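Local coordinates for ZmpA Glycopeptidase (Clostridium perfringens, PDB 6XSX), which probably cleaves glycosylated proteins as a glycopeptidase of the M60 metalloprotease family, this chain being its catalytic module, at residues A[73-85]-A[109-123]. Residues are numbered along the deposited sequence; the frame is centred on the assembly and turned at random.
Sequences TPKLVFKQMDSQH and ELRPGTAKAGVLYTS
Q80 reaches from the end of strand 75-80 into the loop 110-116 that leads to strand 117-123. Its CG stands anti to the backbone N (chi1 158°) and the chain bends beyond it, bringing the amide to the loop backbone. Q80 NE2 donates to A115 O at 3.0 Å and, within its own segment, to M81 O; both acceptors lie close to the amide plane. Q80 OE1 accepts from A117 N at 3.1 Å, and L110 CD1 packs 3.5 Å from Q80 CD. Next to it, D82 and R111 form a salt bridge, OD2 taking NE on its syn side at 2.6 Å, the carboxylate and guanidinium planes 52° apart; R111 NH1 bonds N263. Strands 75-80 and 117-123 pair antiparallel through K75-S123, V77-Y121 and K79-V119, and Y121 CE2 lies 3.7 Å from K79 CB. G118, lacking a side chain, lets its CA come within 4.3 Å of Q80 CA; its N meets the F78 ring edge, 3.6 Å from CE1. The solvent side of the loop end is looser: exposed H85 turns its ring edge to E109, CD2 lying 3.9 Å from CD, and a water links S83 OG to E109 OE1. Strand 117-123 pairs with 49-56 on its other side, so this antiparallel pair is part of the large mixed sheet of the M60 peptidase module.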
loop_
_atom_site.group_PDB
_atom_site.type_symbol
_atom_site.label_atom_id
_atom_site.label_comp_id
_atom_site.label_asym_id
_atom_site.label_seq_id
_atom_site.Cartn_x
_atom_site.Cartn_y
_atom_site.Cartn_z
ATOM N N THR A 73 13.043 -31.465 -0.157
ATOM C CA THR A 73 13.991 -30.787 -1.022
ATOM C C THR A 73 13.447 -29.409 -1.381
ATOM O O THR A 73 12.230 -29.239 -1.501
ATOM C CB THR A 73 14.201 -31.578 -2.316
ATOM O OG1 THR A 73 12.930 -31.793 -2.939
ATOM C CG2 THR A 73 14.919 -32.892 -2.088
ATOM N N PRO A 74 14.333 -28.403 -1.580
ATOM C CA PRO A 74 13.922 -27.089 -2.073
ATOM C C PRO A 74 13.437 -27.219 -3.516
ATOM O O PRO A 74 13.596 -28.268 -4.144
ATOM C CB PRO A 74 15.213 -26.253 -2.039
ATOM C CG PRO A 74 16.334 -27.287 -2.114
ATOM C CD PRO A 74 15.791 -28.493 -1.379
ATOM N N LYS A 75 12.835 -26.133 -4.007
ATOM C CA LYS A 75 12.293 -26.049 -5.350
ATOM C C LYS A 75 13.011 -24.933 -6.111
ATOM O O LYS A 75 13.545 -23.993 -5.511
ATOM C CB LYS A 75 10.777 -25.837 -5.256
ATOM C CG LYS A 75 10.034 -27.066 -4.736
ATOM C CD LYS A 75 8.847 -26.808 -3.831
ATOM C CE LYS A 75 8.365 -28.047 -3.096
ATOM N NZ LYS A 75 8.368 -29.270 -3.942
ATOM N N LEU A 76 13.040 -25.077 -7.437
ATOM C CA LEU A 76 13.436 -23.994 -8.316
ATOM C C LEU A 76 12.166 -23.317 -8.825
ATOM O O LEU A 76 11.148 -23.987 -9.047
ATOM C CB LEU A 76 14.208 -24.611 -9.485
ATOM C CG LEU A 76 15.481 -23.896 -9.920
ATOM C CD1 LEU A 76 16.440 -23.722 -8.747
ATOM C CD2 LEU A 76 16.156 -24.686 -11.037
ATOM N N VAL A 77 12.238 -21.985 -8.967
ATOM C CA VAL A 77 11.206 -21.217 -9.640
ATOM C C VAL A 77 11.812 -20.659 -10.926
ATOM O O VAL A 77 12.830 -19.964 -10.881
ATOM C CB VAL A 77 10.631 -20.107 -8.733
ATOM C CG1 VAL A 77 9.600 -19.246 -9.461
ATOM C CG2 VAL A 77 10.032 -20.680 -7.444
ATOM N N PHE A 78 11.209 -21.029 -12.065
ATOM C CA PHE A 78 11.446 -20.357 -13.331
ATOM C C PHE A 78 10.414 -19.241 -13.466
ATOM O O PHE A 78 9.217 -19.475 -13.278
ATOM C CB PHE A 78 11.358 -21.330 -14.512
ATOM C CG PHE A 78 11.241 -20.693 -15.881
ATOM C CD1 PHE A 78 12.298 -19.992 -16.443
ATOM C CD2 PHE A 78 10.069 -20.805 -16.622
ATOM C CE1 PHE A 78 12.186 -19.401 -17.696
ATOM C CE2 PHE A 78 9.956 -20.212 -17.873
ATOM C CZ PHE A 78 11.016 -19.514 -18.414
ATOM N N LYS A 79 10.897 -18.036 -13.786
ATOM C CA LYS A 79 10.022 -16.898 -13.991
ATOM C C LYS A 79 10.270 -16.342 -15.391
ATOM O O LYS A 79 11.345 -15.806 -15.662
ATOM C CB LYS A 79 10.222 -15.874 -12.862
ATOM C CG LYS A 79 9.260 -14.679 -12.852
ATOM C CD LYS A 79 9.802 -13.490 -13.623
ATOM C CE LYS A 79 8.938 -12.249 -13.567
ATOM N NZ LYS A 79 7.763 -12.349 -14.468
ATOM N N GLN A 80 9.269 -16.502 -16.265
ATOM C CA GLN A 80 9.258 -15.925 -17.598
ATOM C C GLN A 80 9.039 -14.418 -17.476
ATOM O O GLN A 80 8.210 -13.974 -16.680
ATOM C CB GLN A 80 8.143 -16.571 -18.422
ATOM C CG GLN A 80 7.665 -15.738 -19.611
ATOM C CD GLN A 80 8.641 -15.692 -20.762
ATOM O OE1 GLN A 80 9.034 -16.727 -21.311
ATOM N NE2 GLN A 80 9.028 -14.482 -21.153
ATOM N N MET A 81 9.791 -13.640 -18.265
ATOM C CA MET A 81 9.708 -12.181 -18.233
ATOM C C MET A 81 8.430 -11.678 -18.904
ATOM O O MET A 81 8.002 -12.235 -19.918
ATOM C CB MET A 81 10.915 -11.534 -18.933
ATOM C CG MET A 81 12.183 -11.563 -18.094
ATOM S SD MET A 81 11.893 -10.849 -16.455
ATOM C CE MET A 81 11.893 -9.101 -16.842
ATOM N N ASP A 82 7.850 -10.614 -18.322
ATOM C CA ASP A 82 6.867 -9.747 -18.963
ATOM C C ASP A 82 5.625 -10.507 -19.430
ATOM O O ASP A 82 5.145 -10.292 -20.548
ATOM C CB ASP A 82 7.484 -8.977 -20.132
ATOM C CG ASP A 82 6.852 -7.614 -20.367
ATOM O OD1 ASP A 82 5.800 -7.332 -19.752
ATOM O OD2 ASP A 82 7.423 -6.848 -21.167
ATOM N N SER A 83 5.090 -11.362 -18.550
ATOM C CA SER A 83 3.801 -11.993 -18.766
ATOM C C SER A 83 2.699 -11.047 -18.297
ATOM O O SER A 83 2.958 -10.133 -17.516
ATOM C CB SER A 83 3.749 -13.311 -18.029
ATOM O OG SER A 83 2.440 -13.851 -18.044
ATOM N N GLN A 84 1.463 -11.271 -18.762
ATOM C CA GLN A 84 0.319 -10.575 -18.193
ATOM C C GLN A 84 0.079 -11.110 -16.781
ATOM O O GLN A 84 -0.549 -10.442 -15.963
ATOM C CB GLN A 84 -0.927 -10.724 -19.072
ATOM C CG GLN A 84 -1.571 -12.095 -18.938
ATOM C CD GLN A 84 -2.716 -12.326 -19.891
ATOM O OE1 GLN A 84 -2.597 -13.099 -20.837
ATOM N NE2 GLN A 84 -3.837 -11.661 -19.649
ATOM N N HIS A 85 0.600 -12.320 -16.520
ATOM C CA HIS A 85 0.555 -12.960 -15.213
ATOM C C HIS A 85 1.931 -12.854 -14.553
ATOM O O HIS A 85 2.752 -12.032 -14.954
ATOM C CB HIS A 85 0.071 -14.412 -15.353
ATOM C CG HIS A 85 -1.234 -14.540 -16.072
ATOM N ND1 HIS A 85 -2.402 -13.937 -15.616
ATOM C CD2 HIS A 85 -1.572 -15.203 -17.201
ATOM C CE1 HIS A 85 -3.394 -14.215 -16.440
ATOM N NE2 HIS A 85 -2.915 -14.993 -17.417
ATOM N N GLU A 109 0.387 -15.103 -23.649
ATOM C CA GLU A 109 0.410 -14.526 -22.310
ATOM C C GLU A 109 1.459 -13.422 -22.181
ATOM O O GLU A 109 1.486 -12.730 -21.167
ATOM C CB GLU A 109 0.694 -15.607 -21.261
ATOM C CG GLU A 109 -0.556 -16.387 -20.894
ATOM C CD GLU A 109 -0.377 -17.633 -20.051
ATOM O OE1 GLU A 109 0.666 -17.757 -19.346
ATOM O OE2 GLU A 109 -1.300 -18.468 -20.080
ATOM N N LEU A 110 2.327 -13.269 -23.189
ATOM C CA LEU A 110 3.517 -12.443 -23.043
ATOM C C LEU A 110 3.371 -11.163 -23.858
ATOM O O LEU A 110 2.733 -11.171 -24.910
ATOM C CB LEU A 110 4.735 -13.229 -23.534
ATOM C CG LEU A 110 4.966 -14.610 -22.912
ATOM C CD1 LEU A 110 6.320 -15.146 -23.346
ATOM C CD2 LEU A 110 4.862 -14.567 -21.393
ATOM N N ARG A 111 4.006 -10.076 -23.395
ATOM C CA ARG A 111 4.012 -8.865 -24.199
ATOM C C ARG A 111 4.573 -9.223 -25.571
ATOM O O ARG A 111 5.561 -9.945 -25.659
ATOM C CB ARG A 111 4.844 -7.742 -23.572
ATOM C CG ARG A 111 4.727 -6.411 -24.305
ATOM C CD ARG A 111 5.594 -5.304 -23.725
ATOM N NE ARG A 111 5.591 -5.290 -22.261
ATOM C CZ ARG A 111 4.711 -4.638 -21.501
ATOM N NH1 ARG A 111 3.736 -3.938 -22.063
ATOM N NH2 ARG A 111 4.806 -4.688 -20.182
ATOM N N PRO A 112 3.938 -8.778 -26.674
ATOM C CA PRO A 112 4.442 -9.087 -28.010
ATOM C C PRO A 112 5.934 -8.771 -28.119
ATOM O O PRO A 112 6.384 -7.702 -27.698
ATOM C CB PRO A 112 3.546 -8.200 -28.892
ATOM C CG PRO A 112 2.229 -8.177 -28.138
ATOM C CD PRO A 112 2.670 -8.018 -26.700
ATOM N N GLY A 113 6.689 -9.741 -28.640
ATOM C CA GLY A 113 8.108 -9.591 -28.921
ATOM C C GLY A 113 9.000 -10.036 -27.762
ATOM O O GLY A 113 10.192 -9.752 -27.754
ATOM N N THR A 114 8.417 -10.683 -26.748
ATOM C CA THR A 114 9.218 -11.123 -25.616
ATOM C C THR A 114 9.771 -12.511 -25.915
ATOM O O THR A 114 9.025 -13.400 -26.319
ATOM C CB THR A 114 8.405 -11.149 -24.315
ATOM O OG1 THR A 114 7.687 -9.919 -24.251
ATOM C CG2 THR A 114 9.260 -11.324 -23.075
ATOM N N ALA A 115 11.081 -12.675 -25.689
ATOM C CA ALA A 115 11.746 -13.964 -25.784
ATOM C C ALA A 115 11.120 -14.947 -24.793
ATOM O O ALA A 115 10.666 -14.554 -23.719
ATOM C CB ALA A 115 13.223 -13.784 -25.520
ATOM N N LYS A 116 11.086 -16.231 -25.175
ATOM C CA LYS A 116 10.661 -17.283 -24.268
ATOM C C LYS A 116 11.860 -17.619 -23.388
ATOM O O LYS A 116 12.729 -18.403 -23.769
ATOM C CB LYS A 116 10.135 -18.498 -25.043
ATOM C CG LYS A 116 8.977 -18.223 -25.994
ATOM C CD LYS A 116 7.689 -17.852 -25.281
ATOM C CE LYS A 116 6.457 -18.030 -26.149
ATOM N NZ LYS A 116 5.974 -19.435 -26.119
ATOM N N ALA A 117 11.933 -16.950 -22.234
ATOM C CA ALA A 117 13.118 -17.022 -21.395
ATOM C C ALA A 117 12.837 -16.264 -20.105
ATOM O O ALA A 117 11.888 -15.477 -20.040
ATOM C CB ALA A 117 14.290 -16.409 -22.131
ATOM N N GLY A 118 13.693 -16.490 -19.104
ATOM C CA GLY A 118 13.575 -15.806 -17.827
ATOM C C GLY A 118 14.683 -16.226 -16.867
ATOM O O GLY A 118 15.776 -16.578 -17.302
ATOM N N VAL A 119 14.379 -16.185 -15.564
ATOM C CA VAL A 119 15.379 -16.310 -14.516
ATOM C C VAL A 119 14.942 -17.391 -13.521
ATOM O O VAL A 119 13.785 -17.821 -13.518
ATOM C CB VAL A 119 15.610 -14.957 -13.811
ATOM C CG1 VAL A 119 16.079 -13.872 -14.771
ATOM C CG2 VAL A 119 14.381 -14.508 -13.038
ATOM N N LEU A 120 15.898 -17.818 -12.680
ATOM C CA LEU A 120 15.676 -18.830 -11.660
ATOM C C LEU A 120 15.802 -18.184 -10.289
ATOM O O LEU A 120 16.742 -17.425 -10.043
ATOM C CB LEU A 120 16.686 -19.986 -11.782
ATOM C CG LEU A 120 16.789 -20.691 -13.138
ATOM C CD1 LEU A 120 17.868 -21.760 -13.092
ATOM C CD2 LEU A 120 15.464 -21.316 -13.557
ATOM N N TYR A 121 14.831 -18.517 -9.425
ATOM C CA TYR A 121 14.889 -18.279 -7.995
ATOM C C TYR A 121 14.744 -19.612 -7.259
ATOM O O TYR A 121 14.299 -20.606 -7.838
ATOM C CB TYR A 121 13.755 -17.344 -7.568
ATOM C CG TYR A 121 13.584 -16.099 -8.409
ATOM C CD1 TYR A 121 14.568 -15.122 -8.456
ATOM C CD2 TYR A 121 12.428 -15.896 -9.152
ATOM C CE1 TYR A 121 14.416 -13.977 -9.223
ATOM C CE2 TYR A 121 12.252 -14.752 -9.918
ATOM C CZ TYR A 121 13.247 -13.789 -9.945
ATOM O OH TYR A 121 13.081 -12.672 -10.709
ATOM N N THR A 122 15.120 -19.620 -5.975
ATOM C CA THR A 122 14.877 -20.778 -5.134
ATOM C C THR A 122 13.707 -20.483 -4.203
ATOM O O THR A 122 13.478 -19.337 -3.798
ATOM C CB THR A 122 16.117 -21.203 -4.328
ATOM O OG1 THR A 122 16.436 -20.195 -3.369
ATOM C CG2 THR A 122 17.334 -21.445 -5.193
ATOM N N SER A 123 12.981 -21.557 -3.890
ATOM C CA SER A 123 11.949 -21.561 -2.873
ATOM C C SER A 123 12.223 -22.759 -1.973
ATOM O O SER A 123 12.376 -23.875 -2.478
ATOM C CB SER A 123 10.593 -21.658 -3.510
ATOM O OG SER A 123 9.601 -21.842 -2.517
HETATM O O HOH W 1 2.502 -16.428 -17.883
#